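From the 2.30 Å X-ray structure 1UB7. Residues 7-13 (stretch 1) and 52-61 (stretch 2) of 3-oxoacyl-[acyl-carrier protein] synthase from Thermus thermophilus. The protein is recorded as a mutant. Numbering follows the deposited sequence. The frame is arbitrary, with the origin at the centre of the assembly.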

# COMPACT_ATOMS: atom_id res chain seq x y z
N LEU A 7 1.00 -16.15 -14.47
CA LEU A 7 0.28 -16.38 -13.21
C LEU A 7 0.84 -17.60 -12.49
O LEU A 7 1.31 -18.54 -13.12
CB LEU A 7 -1.21 -16.61 -13.49
CG LEU A 7 -2.11 -17.22 -12.41
CD1 LEU A 7 -2.43 -16.18 -11.33
CD2 LEU A 7 -3.39 -17.73 -13.05
N GLY A 8 0.78 -17.56 -11.17
CA GLY A 8 1.23 -18.67 -10.35
C GLY A 8 0.61 -18.49 -8.97
O GLY A 8 0.20 -17.38 -8.63
N ALA A 9 0.53 -19.56 -8.17
CA ALA A 9 -0.04 -19.47 -6.82
C ALA A 9 0.50 -20.57 -5.93
O ALA A 9 1.13 -21.50 -6.41
CB ALA A 9 -1.57 -19.52 -6.87
N TYR A 10 0.24 -20.46 -4.64
CA TYR A 10 0.76 -21.42 -3.67
C TYR A 10 -0.08 -21.44 -2.41
O TYR A 10 -0.65 -20.42 -2.03
CB TYR A 10 2.19 -21.02 -3.29
CG TYR A 10 2.77 -21.74 -2.08
CD1 TYR A 10 3.46 -22.95 -2.22
CD2 TYR A 10 2.67 -21.18 -0.80
CE1 TYR A 10 4.04 -23.58 -1.12
CE2 TYR A 10 3.25 -21.81 0.31
CZ TYR A 10 3.93 -23.01 0.14
OH TYR A 10 4.54 -23.62 1.21
N VAL A 11 -0.19 -22.60 -1.77
CA VAL A 11 -0.90 -22.70 -0.50
C VAL A 11 0.02 -23.49 0.37
O VAL A 11 0.78 -24.32 -0.11
CB VAL A 11 -2.24 -23.45 -0.57
CG1 VAL A 11 -3.34 -22.53 -1.08
CG2 VAL A 11 -2.11 -24.68 -1.44
N PRO A 12 0.02 -23.21 1.68
CA PRO A 12 0.91 -23.99 2.52
C PRO A 12 0.55 -25.48 2.44
O PRO A 12 -0.56 -25.85 2.07
CB PRO A 12 0.68 -23.40 3.91
CG PRO A 12 0.30 -21.99 3.62
CD PRO A 12 -0.63 -22.13 2.44
N GLU A 13 1.52 -26.32 2.79
CA GLU A 13 1.40 -27.77 2.77
C GLU A 13 0.46 -28.35 3.82
O GLU A 13 -0.33 -29.25 3.54
CB GLU A 13 2.80 -28.36 2.94
CG GLU A 13 2.91 -29.86 2.91
CD GLU A 13 4.33 -30.31 3.20
OE1 GLU A 13 5.27 -29.85 2.51
OE2 GLU A 13 4.52 -31.13 4.14
N ASP A 52 7.13 -15.44 2.61
CA ASP A 52 7.42 -16.79 2.11
C ASP A 52 6.32 -17.25 1.18
O ASP A 52 6.59 -17.83 0.13
CB ASP A 52 7.56 -17.77 3.27
CG ASP A 52 8.60 -17.34 4.25
OD1 ASP A 52 9.80 -17.39 3.90
OD2 ASP A 52 8.22 -16.93 5.37
N LEU A 53 5.08 -16.99 1.57
CA LEU A 53 3.97 -17.38 0.72
C LEU A 53 4.13 -16.62 -0.59
O LEU A 53 3.89 -17.17 -1.66
CB LEU A 53 2.64 -17.03 1.39
CG LEU A 53 2.43 -17.54 2.82
CD1 LEU A 53 1.04 -17.11 3.31
CD2 LEU A 53 2.56 -19.07 2.87
N ALA A 54 4.56 -15.35 -0.50
CA ALA A 54 4.74 -14.53 -1.70
C ALA A 54 5.88 -15.09 -2.56
O ALA A 54 5.75 -15.18 -3.78
CB ALA A 54 5.03 -13.08 -1.31
N PHE A 55 6.99 -15.48 -1.92
CA PHE A 55 8.12 -16.03 -2.67
C PHE A 55 7.66 -17.30 -3.40
O PHE A 55 7.89 -17.45 -4.60
CB PHE A 55 9.30 -16.39 -1.75
CG PHE A 55 9.90 -15.22 -1.00
CD1 PHE A 55 9.69 -13.90 -1.42
CD2 PHE A 55 10.68 -15.45 0.14
CE1 PHE A 55 10.25 -12.83 -0.71
CE2 PHE A 55 11.24 -14.38 0.85
CZ PHE A 55 11.02 -13.07 0.42
N LYS A 56 7.01 -18.20 -2.66
CA LYS A 56 6.53 -19.44 -3.24
C LYS A 56 5.54 -19.25 -4.38
O LYS A 56 5.54 -20.01 -5.34
CB LYS A 56 5.94 -20.35 -2.14
CG LYS A 56 7.01 -21.20 -1.47
CD LYS A 56 6.84 -21.25 0.03
CE LYS A 56 8.07 -21.85 0.72
NZ LYS A 56 7.92 -21.80 2.21
N ALA A 57 4.70 -18.23 -4.29
CA ALA A 57 3.74 -18.00 -5.37
C ALA A 57 4.49 -17.55 -6.61
O ALA A 57 4.16 -17.95 -7.72
CB ALA A 57 2.72 -16.95 -4.96
N VAL A 58 5.52 -16.72 -6.44
CA VAL A 58 6.26 -16.27 -7.61
C VAL A 58 7.08 -17.43 -8.22
O VAL A 58 7.21 -17.51 -9.45
CB VAL A 58 7.18 -15.06 -7.29
CG1 VAL A 58 7.92 -14.64 -8.56
CG2 VAL A 58 6.34 -13.90 -6.78
N GLU A 59 7.61 -18.32 -7.38
CA GLU A 59 8.36 -19.47 -7.90
C GLU A 59 7.45 -20.32 -8.78
O GLU A 59 7.85 -20.81 -9.83
CB GLU A 59 8.91 -20.34 -6.76
CG GLU A 59 10.14 -19.76 -6.12
CD GLU A 59 10.45 -20.39 -4.78
OE1 GLU A 59 9.67 -21.27 -4.34
OE2 GLU A 59 11.46 -20.00 -4.15
N ASP A 60 6.20 -20.49 -8.35
CA ASP A 60 5.27 -21.27 -9.12
C ASP A 60 5.05 -20.56 -10.46
O ASP A 60 5.00 -21.20 -11.51
CB ASP A 60 3.94 -21.42 -8.35
CG ASP A 60 2.94 -22.28 -9.09
OD1 ASP A 60 3.29 -23.44 -9.44
OD2 ASP A 60 1.82 -21.80 -9.35
N LEU A 61 4.93 -19.24 -10.42
CA LEU A 61 4.75 -18.42 -11.62
C LEU A 61 5.93 -18.68 -12.57
O LEU A 61 5.75 -18.84 -13.77
CB LEU A 61 4.70 -16.92 -11.23
CG LEU A 61 4.44 -15.90 -12.34
CD1 LEU A 61 3.75 -14.67 -11.75
CD2 LEU A 61 5.76 -15.50 -13.04

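Strand 7-10 crosses helix 52-61 at 137° between their N-to-C directions, and the two axes come within 5.6 Å. The contact buries 449 Å² in all, with G8, A9, L53, A57 and L61 buried. So close an approach depends on G8, whose CA lies 3.7 Å from L61 N and 3.3 Å from D60 OD2. A CB at this position would point into the helix and stand 2.2 Å from L61 N, a clash; the missing side chain is the hollow into which the helix backbone settles. On the next residue, CA-to-CB points away, so A9 offers the helix its backbone. D60, whose CA-to-CB bond points toward the strand, has chi1 in t, and its OD2 accepts a nearly straight hydrogen bond from A9 N (2.8 Å, 165°), the single hydrogen bond between the stretches.

Y10 is the main bump, with the largest area covered by the other stretch. Its ring packs against the side of the helix: K56 covers one face, with K56 CB 3.5 Å from the ring centroid in a CH-pi contact and K56 CD 3.4 Å from Y10 CZ, while L53 CD2 lies 3.8 Å from Y10 CE2 at the ring edge. The small side chain of A57 leaves room for the base of the tyrosine; A57 CB is 4.4 Å from Y10 CB. L53 CD2 also touches P12 CG at 3.8 Å, so one leucine methyl packs against both tyrosine and proline and extends the apolar contact beyond the strand.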